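Local coordinates for chitin oligosaccharide binding protein NagB2 (Paenibacillus sp. FPU-7, PDB 7EHU) that binds chitin oligosaccharides such as N,N'-diacetylchitobiose and the corresponding trimer, probably as an extracellular solute-binding protein serving their uptake, at residues Gly109-Leu121 against Phe320-Lys333. Numbering follows the deposited sequence.
Sequences GHLLPLNDILKEL and FSSHLNDAEKKAVK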
ATOM      1  N   GLY A 109       2.798 -18.727 -15.541  1.00 11.61           N
ATOM      2  CA  GLY A 109       3.400 -18.422 -16.820  1.00 11.29           C
ATOM      3  C   GLY A 109       2.878 -17.180 -17.507  1.00 10.57           C
ATOM      4  O   GLY A 109       3.098 -17.032 -18.713  1.00 11.73           O
ATOM      5  N   HIS A 110       2.233 -16.260 -16.779  1.00 10.24           N
ATOM      6  CA  HIS A 110       1.572 -15.127 -17.400  1.00 10.09           C
ATOM      7  C   HIS A 110       2.346 -13.828 -17.328  1.00  9.37           C
ATOM      8  O   HIS A 110       1.878 -12.834 -17.885  1.00  9.81           O
ATOM      9  CB  HIS A 110       0.201 -14.913 -16.794  1.00 11.78           C
ATOM     10  CG  HIS A 110      -0.692 -16.085 -16.981  1.00 15.28           C
ATOM     11  ND1 HIS A 110      -0.744 -16.786 -18.167  1.00 17.10           N
ATOM     12  CD2 HIS A 110      -1.546 -16.697 -16.133  1.00 17.09           C
ATOM     13  CE1 HIS A 110      -1.590 -17.789 -18.036  1.00 18.85           C
ATOM     14  NE2 HIS A 110      -2.091 -17.759 -16.812  1.00 18.09           N
ATOM     15  N   LEU A 111       3.506 -13.810 -16.672  1.00  9.21           N
ATOM     16  CA  LEU A 111       4.308 -12.599 -16.497  1.00  9.29           C
ATOM     17  C   LEU A 111       5.587 -12.658 -17.318  1.00  9.55           C
ATOM     18  O   LEU A 111       6.307 -13.660 -17.289  1.00 10.51           O
ATOM     19  CB  LEU A 111       4.674 -12.379 -15.027  1.00  9.54           C
ATOM     20  CG  LEU A 111       3.505 -12.185 -14.065  1.00  9.81           C
ATOM     21  CD1 LEU A 111       4.011 -11.847 -12.662  1.00 10.00           C
ATOM     22  CD2 LEU A 111       2.544 -11.087 -14.542  1.00 10.81           C
ATOM     23  N   LEU A 112       5.879 -11.571 -18.024  1.00  9.39           N
ATOM     24  CA  LEU A 112       7.102 -11.474 -18.820  1.00 10.14           C
ATOM     25  C   LEU A 112       8.313 -11.376 -17.905  1.00  9.73           C
ATOM     26  O   LEU A 112       8.365 -10.458 -17.082  1.00  9.88           O
ATOM     27  CB  LEU A 112       7.009 -10.224 -19.703  1.00 10.81           C
ATOM     28  CG  LEU A 112       8.087 -10.051 -20.774  1.00 12.80           C
ATOM     29  CD1 LEU A 112       7.886 -11.057 -21.900  1.00 15.46           C
ATOM     30  CD2 LEU A 112       8.080  -8.631 -21.316  1.00 13.94           C
ATOM     31  N   PRO A 113       9.316 -12.259 -18.021  1.00 10.65           N
ATOM     32  CA  PRO A 113      10.555 -12.043 -17.264  1.00  9.72           C
ATOM     33  C   PRO A 113      11.315 -10.863 -17.859  1.00  9.20           C
ATOM     34  O   PRO A 113      11.411 -10.702 -19.080  1.00 10.32           O
ATOM     35  CB  PRO A 113      11.309 -13.371 -17.416  1.00 12.12           C
ATOM     36  CG  PRO A 113      10.796 -13.952 -18.664  1.00 13.56           C
ATOM     37  CD  PRO A 113       9.363 -13.489 -18.821  1.00 11.96           C
ATOM     38  N   LEU A 114      11.861 -10.026 -16.977  1.00  9.42           N
ATOM     39  CA  LEU A 114      12.390  -8.725 -17.375  1.00  9.93           C
ATOM     40  C   LEU A 114      13.909  -8.600 -17.309  1.00 10.28           C
ATOM     41  O   LEU A 114      14.435  -7.547 -17.672  1.00 11.36           O
ATOM     42  CB  LEU A 114      11.774  -7.624 -16.510  1.00 10.12           C
ATOM     43  CG  LEU A 114      10.253  -7.540 -16.547  1.00  9.26           C
ATOM     44  CD1 LEU A 114       9.742  -6.458 -15.639  1.00 10.53           C
ATOM     45  CD2 LEU A 114       9.758  -7.321 -17.961  1.00 10.69           C
ATOM     46  N   ASN A 115      14.632  -9.638 -16.883  1.00 11.32           N
ATOM     47  CA  ASN A 115      16.067  -9.479 -16.631  1.00 11.78           C
ATOM     48  C   ASN A 115      16.809  -8.970 -17.872  1.00 12.06           C
ATOM     49  O   ASN A 115      17.617  -8.034 -17.794  1.00 12.82           O
ATOM     50  CB  ASN A 115      16.668 -10.806 -16.149  1.00 13.41           C
ATOM     51  CG  ASN A 115      16.014 -11.334 -14.870  1.00 15.03           C
ATOM     52  OD1 ASN A 115      14.802 -11.484 -14.794  1.00 14.52           O
ATOM     53  ND2 ASN A 115      16.827 -11.663 -13.888  1.00 16.76           N
ATOM     54  N   ASP A 116      16.578  -9.596 -19.031  1.00 12.13           N
ATOM     55  CA  ASP A 116      17.283  -9.174 -20.238  1.00 13.15           C
ATOM     56  C   ASP A 116      16.857  -7.775 -20.661  1.00 12.37           C
ATOM     57  O   ASP A 116      17.687  -6.978 -21.115  1.00 12.91           O
ATOM     58  CB  ASP A 116      17.040 -10.178 -21.366  1.00 16.50           C
ATOM     59  CG  ASP A 116      18.025 -11.337 -21.348  1.00 20.55           C
ATOM     60  OD1 ASP A 116      18.899 -11.384 -20.448  1.00 22.56           O
ATOM     61  OD2 ASP A 116      17.934 -12.206 -22.255  1.00 22.03           O
ATOM     62  N   ILE A 117      15.567  -7.465 -20.530  1.00 12.05           N
ATOM     63  CA  ILE A 117      15.107  -6.124 -20.853  1.00 11.88           C
ATOM     64  C   ILE A 117      15.796  -5.097 -19.974  1.00 11.97           C
ATOM     65  O   ILE A 117      16.215  -4.032 -20.447  1.00 12.43           O
ATOM     66  CB  ILE A 117      13.575  -6.037 -20.732  1.00 13.44           C
ATOM     67  CG1 ILE A 117      12.935  -6.798 -21.883  1.00 14.99           C
ATOM     68  CG2 ILE A 117      13.111  -4.573 -20.684  1.00 14.21           C
ATOM     69  CD1 ILE A 117      11.515  -7.233 -21.601  1.00 15.81           C
ATOM     70  N   LEU A 118      15.923  -5.394 -18.680  1.00 11.88           N
ATOM     71  CA  LEU A 118      16.572  -4.438 -17.797  1.00 12.28           C
ATOM     72  C   LEU A 118      18.027  -4.216 -18.186  1.00 12.71           C
ATOM     73  O   LEU A 118      18.520  -3.079 -18.150  1.00 13.32           O
ATOM     74  CB  LEU A 118      16.474  -4.881 -16.341  1.00 13.30           C
ATOM     75  CG  LEU A 118      15.061  -4.889 -15.751  1.00 14.76           C
ATOM     76  CD1 LEU A 118      15.128  -5.320 -14.302  1.00 17.08           C
ATOM     77  CD2 LEU A 118      14.357  -3.548 -15.863  1.00 16.39           C
ATOM     78  N   LYS A 119      18.737  -5.289 -18.550  1.00 13.23           N
ATOM     79  CA  LYS A 119      20.098  -5.136 -19.065  1.00 13.65           C
ATOM     80  C   LYS A 119      20.116  -4.260 -20.316  1.00 12.47           C
ATOM     81  O   LYS A 119      20.941  -3.350 -20.449  1.00 13.83           O
ATOM     82  CB  LYS A 119      20.703  -6.519 -19.349  1.00 15.87           C
ATOM     83  CG  LYS A 119      22.196  -6.503 -19.649  1.00 21.25           C
ATOM     84  CD  LYS A 119      22.704  -7.846 -20.180  1.00 25.37           C
ATOM     85  CE  LYS A 119      23.842  -7.640 -21.223  1.00 28.81           C
ATOM     86  NZ  LYS A 119      24.167  -8.867 -21.992  1.00 30.98           N
ATOM     87  N   GLU A 120      19.198  -4.516 -21.247  1.00 13.07           N
ATOM     88  CA  GLU A 120      19.136  -3.725 -22.477  1.00 13.74           C
ATOM     89  C   GLU A 120      18.929  -2.243 -22.182  1.00 12.75           C
ATOM     90  O   GLU A 120      19.510  -1.390 -22.854  1.00 13.90           O
ATOM     91  CB  GLU A 120      17.994  -4.230 -23.363  1.00 16.64           C
ATOM     92  CG  GLU A 120      17.858  -3.480 -24.689  1.00 19.69           C
ATOM     93  CD  GLU A 120      16.883  -4.132 -25.659  1.00 23.14           C
ATOM     94  OE1 GLU A 120      16.780  -5.376 -25.683  1.00 26.05           O
ATOM     95  OE2 GLU A 120      16.220  -3.385 -26.402  1.00 25.33           O
ATOM     96  N   LEU A 121      18.087  -1.922 -21.207  1.00 11.52           N
ATOM     97  CA  LEU A 121      17.698  -0.549 -20.918  1.00 11.63           C
ATOM     98  C   LEU A 121      18.586   0.126 -19.874  1.00 11.79           C
ATOM     99  O   LEU A 121      18.329   1.275 -19.516  1.00 12.66           O
ATOM    100  CB  LEU A 121      16.244  -0.515 -20.447  1.00 11.48           C
ATOM    101  CG  LEU A 121      15.218  -0.981 -21.473  1.00 12.83           C
ATOM    102  CD1 LEU A 121      13.814  -0.907 -20.872  1.00 12.99           C
ATOM    103  CD2 LEU A 121      15.294  -0.190 -22.761  1.00 14.97           C
ATOM    104  N   PHE A 320       3.913  -7.125 -16.870  1.00  7.99           N
ATOM    105  CA  PHE A 320       3.749  -7.222 -18.312  1.00  8.97           C
ATOM    106  C   PHE A 320       3.354  -8.635 -18.690  1.00  9.26           C
ATOM    107  O   PHE A 320       3.854  -9.602 -18.116  1.00  9.70           O
ATOM    108  CB  PHE A 320       5.050  -6.784 -19.014  1.00  9.55           C
ATOM    109  CG  PHE A 320       5.496  -5.432 -18.536  1.00  9.15           C
ATOM    110  CD1 PHE A 320       4.974  -4.284 -19.105  1.00 10.46           C
ATOM    111  CD2 PHE A 320       6.334  -5.313 -17.439  1.00  9.48           C
ATOM    112  CE1 PHE A 320       5.300  -3.039 -18.618  1.00 11.02           C
ATOM    113  CE2 PHE A 320       6.668  -4.064 -16.940  1.00 10.28           C
ATOM    114  CZ  PHE A 320       6.165  -2.923 -17.542  1.00 10.90           C
ATOM    115  N   SER A 321       2.440  -8.763 -19.645  1.00  9.75           N
ATOM    116  CA  SER A 321       2.044 -10.095 -20.079  1.00  9.21           C
ATOM    117  C   SER A 321       3.224 -10.816 -20.723  1.00  9.71           C
ATOM    118  O   SER A 321       4.012 -10.217 -21.454  1.00 10.96           O
ATOM    119  CB  SER A 321       0.888  -9.987 -21.067  1.00  9.83           C
ATOM    120  OG  SER A 321       0.583 -11.283 -21.536  1.00 10.99           O
ATOM    121  N   SER A 322       3.325 -12.123 -20.468  1.00 10.07           N
ATOM    122  CA  SER A 322       4.301 -12.935 -21.182  1.00 11.32           C
ATOM    123  C   SER A 322       3.876 -13.217 -22.622  1.00 12.31           C
ATOM    124  O   SER A 322       4.695 -13.689 -23.420  1.00 14.50           O
ATOM    125  CB  SER A 322       4.462 -14.263 -20.461  1.00 12.79           C
ATOM    126  OG  SER A 322       3.206 -14.912 -20.423  1.00 13.88           O
ATOM    127  N   HIS A 323       2.631 -12.910 -22.969  1.00 11.90           N
ATOM    128  CA  HIS A 323       2.037 -13.279 -24.246  1.00 13.86           C
ATOM    129  C   HIS A 323       2.031 -12.085 -25.197  1.00 17.12           C
ATOM    130  O   HIS A 323       0.996 -11.529 -25.549  1.00 22.73           O
ATOM    131  CB  HIS A 323       0.637 -13.806 -23.995  1.00 15.78           C
ATOM    132  CG  HIS A 323       0.567 -14.723 -22.816  1.00 18.30           C
ATOM    133  ND1 HIS A 323       1.258 -15.921 -22.758  1.00 19.60           N
ATOM    134  CD2 HIS A 323      -0.101 -14.612 -21.642  1.00 19.40           C
ATOM    135  CE1 HIS A 323       1.001 -16.508 -21.601  1.00 20.54           C
ATOM    136  NE2 HIS A 323       0.166 -15.749 -20.917  1.00 20.45           N
ATOM    137  N   LEU A 324       3.220 -11.722 -25.641  1.00 14.93           N
ATOM    138  CA  LEU A 324       3.446 -10.548 -26.469  1.00 14.50           C
ATOM    139  C   LEU A 324       4.135 -10.977 -27.751  1.00 15.10           C
ATOM    140  O   LEU A 324       5.123 -11.716 -27.701  1.00 16.66           O
ATOM    141  CB  LEU A 324       4.362  -9.542 -25.757  1.00 15.37           C
ATOM    142  CG  LEU A 324       3.869  -8.965 -24.434  1.00 15.79           C
ATOM    143  CD1 LEU A 324       5.006  -8.208 -23.777  1.00 17.07           C
ATOM    144  CD2 LEU A 324       2.663  -8.064 -24.611  1.00 16.44           C
ATOM    145  N   ASN A 325       3.638 -10.505 -28.885  1.00 14.41           N
ATOM    146  CA  ASN A 325       4.355 -10.687 -30.138  1.00 15.37           C
ATOM    147  C   ASN A 325       5.509  -9.676 -30.212  1.00 15.61           C
ATOM    148  O   ASN A 325       5.715  -8.851 -29.313  1.00 14.83           O
ATOM    149  CB  ASN A 325       3.405 -10.640 -31.336  1.00 16.28           C
ATOM    150  CG  ASN A 325       2.695  -9.322 -31.483  1.00 18.02           C
ATOM    151  OD1 ASN A 325       3.301  -8.254 -31.303  1.00 17.23           O
ATOM    152  ND2 ASN A 325       1.424  -9.375 -31.894  1.00 19.73           N
ATOM    153  N   ASP A 326       6.292  -9.739 -31.284  1.00 17.37           N
ATOM    154  CA  ASP A 326       7.492  -8.915 -31.351  1.00 19.90           C
ATOM    155  C   ASP A 326       7.151  -7.427 -31.350  1.00 18.73           C
ATOM    156  O   ASP A 326       7.836  -6.629 -30.701  1.00 18.96           O
ATOM    157  CB  ASP A 326       8.328  -9.289 -32.577  1.00 23.87           C
ATOM    158  CG  ASP A 326       9.019 -10.637 -32.424  1.00 28.12           C
ATOM    159  OD1 ASP A 326       9.226 -11.084 -31.268  1.00 30.35           O
ATOM    160  OD2 ASP A 326       9.376 -11.245 -33.456  1.00 30.15           O
ATOM    161  N   ALA A 327       6.096  -7.037 -32.061  1.00 17.74           N
ATOM    162  CA  ALA A 327       5.718  -5.627 -32.111  1.00 18.11           C
ATOM    163  C   ALA A 327       5.245  -5.145 -30.746  1.00 16.45           C
ATOM    164  O   ALA A 327       5.577  -4.029 -30.314  1.00 16.89           O
ATOM    165  CB  ALA A 327       4.631  -5.419 -33.166  1.00 18.32           C
ATOM    166  N   GLU A 328       4.452  -5.971 -30.064  1.00 15.04           N
ATOM    167  CA  GLU A 328       3.996  -5.636 -28.721  1.00 14.41           C
ATOM    168  C   GLU A 328       5.166  -5.498 -27.763  1.00 13.34           C
ATOM    169  O   GLU A 328       5.204  -4.569 -26.948  1.00 13.07           O
ATOM    170  CB  GLU A 328       3.021  -6.708 -28.233  1.00 14.64           C
ATOM    171  CG  GLU A 328       1.644  -6.714 -28.924  1.00 16.25           C
ATOM    172  CD  GLU A 328       0.789  -7.892 -28.486  1.00 17.94           C
ATOM    173  OE1 GLU A 328       1.350  -8.998 -28.424  1.00 17.13           O
ATOM    174  OE2 GLU A 328      -0.420  -7.720 -28.182  1.00 20.21           O
ATOM    175  N   LYS A 329       6.140  -6.398 -27.847  1.00 13.68           N
ATOM    176  CA  LYS A 329       7.276  -6.339 -26.927  1.00 14.29           C
ATOM    177  C   LYS A 329       8.127  -5.104 -27.178  1.00 13.27           C
ATOM    178  O   LYS A 329       8.612  -4.494 -26.224  1.00 13.48           O
ATOM    179  CB  LYS A 329       8.082  -7.641 -26.983  1.00 17.87           C
ATOM    180  CG  LYS A 329       9.354  -7.960 -25.949  1.00 22.42           C
ATOM    181  CD  LYS A 329       9.623  -9.317 -26.608  1.00 26.99           C
ATOM    182  CE  LYS A 329       8.423 -10.140 -26.178  1.00 29.91           C
ATOM    183  NZ  LYS A 329       8.408 -11.589 -26.423  1.00 31.98           N
ATOM    184  N   LYS A 330       8.267  -4.671 -28.436  1.00 13.57           N
ATOM    185  CA  LYS A 330       8.963  -3.415 -28.707  1.00 14.91           C
ATOM    186  C   LYS A 330       8.264  -2.233 -28.043  1.00 13.54           C
ATOM    187  O   LYS A 330       8.924  -1.347 -27.488  1.00 14.15           O
ATOM    188  CB  LYS A 330       9.047  -3.194 -30.210  1.00 18.77           C
ATOM    189  CG  LYS A 330       9.874  -1.995 -30.648  1.00 23.11           C
ATOM    190  CD  LYS A 330      10.048  -1.952 -32.170  1.00 27.65           C
ATOM    191  CE  LYS A 330      10.185  -3.366 -32.757  1.00 31.74           C
ATOM    192  NZ  LYS A 330      11.464  -4.114 -32.548  1.00 34.25           N
ATOM    193  N   ALA A 331       6.935  -2.183 -28.135  1.00 13.57           N
ATOM    194  CA  ALA A 331       6.178  -1.119 -27.492  1.00 13.77           C
ATOM    195  C   ALA A 331       6.318  -1.178 -25.979  1.00 12.61           C
ATOM    196  O   ALA A 331       6.456  -0.137 -25.327  1.00 12.21           O
ATOM    197  CB  ALA A 331       4.716  -1.218 -27.912  1.00 14.16           C
ATOM    198  N   VAL A 332       6.285  -2.385 -25.409  1.00 11.94           N
ATOM    199  CA  VAL A 332       6.414  -2.538 -23.968  1.00 12.51           C
ATOM    200  C   VAL A 332       7.790  -2.084 -23.510  1.00 12.00           C
ATOM    201  O   VAL A 332       7.919  -1.399 -22.491  1.00 11.53           O
ATOM    202  CB  VAL A 332       6.119  -3.998 -23.560  1.00 13.53           C
ATOM    203  CG1 VAL A 332       6.689  -4.306 -22.178  1.00 14.00           C
ATOM    204  CG2 VAL A 332       4.634  -4.291 -23.599  1.00 15.11           C
ATOM    205  N   LYS A 333       8.834  -2.466 -24.242  1.00 11.43           N
ATOM    206  CA  LYS A 333      10.175  -2.044 -23.858  1.00 12.39           C
ATOM    207  C   LYS A 333      10.292  -0.526 -23.889  1.00 11.14           C
ATOM    208  O   LYS A 333      10.925   0.070 -23.014  1.00 11.94           O
ATOM    209  CB  LYS A 333      11.209  -2.668 -24.790  1.00 15.82           C
ATOM    210  CG  LYS A 333      11.412  -4.160 -24.598  1.00 19.99           C
ATOM    211  CD  LYS A 333      12.737  -4.636 -25.212  1.00 24.01           C
ATOM    212  CE  LYS A 333      12.600  -5.901 -26.043  1.00 27.54           C
ATOM    213  NZ  LYS A 333      13.791  -6.080 -26.925  1.00 29.06           N
TER
HETATM  214  O   HOH W   1       6.442  -8.566 -16.168  1.00 10.09           O
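S322 reaches across to G109, where its hydroxyl donates to the carbonyl oxygen, OG to G109 O being 2.7 Å. The donor lies close to the carbonyl plane, and chi1 of 59°, which sets OG between its own backbone N and carbonyl carbon, directs it there. G109 closes the preceding helix in a Schellman motif, so the hydroxyl meets the chain just where it leaves that helix. The same OG lies over the face of the H323 imidazole, near its centre. That ring turns its edge to H110: H110 ND1 and H323 NE2 are 3.1 Å apart in a hydrogen bond whose donor is undecided. Neither ring covers the other's face, and their planes stand at 64°. With an alanine here instead of S322, G109 O would probably lose its hydroxyl donor and the H323 ring part of its support.

Backbone pairing is a single bridge between L111 and S321, flanked by two bonds. L112 N donates to F320 O at 2.8 Å, nearly straight; S322 N approaches H110 O at 3.0 Å from above the carbonyl plane, off the lone pairs. A water joins F320 N to L112 O. Beyond it the contact turns apolar: L112 CD2 lies 4.0 Å from L324 CD1, the side chains crossing at about a right angle, and both L114 methyls touch F320 CD2.

I117 CG1 packs against K333 CD, bridging the helices, and E120 forms a salt bridge whose hydrogen bond, K333 NZ to E120 OE1 at 3.3 Å, is weak.

In this periplasmic-binding-protein-clan fold, the contact joins the loop after helix 100-107 to the end of strand 309-320; the F320 side chain is about 13 Å from a bound N-acetylglucosamine, too far to touch it. The axes of 115-121 and the first turns, 326-333, of helix 326-339 come within 12.0 Å at 54°. F320 also packs on F335 and I336 of that helix; L114 and L118 cover strand 138-154, and A331 and V332 rest on strand 30-36.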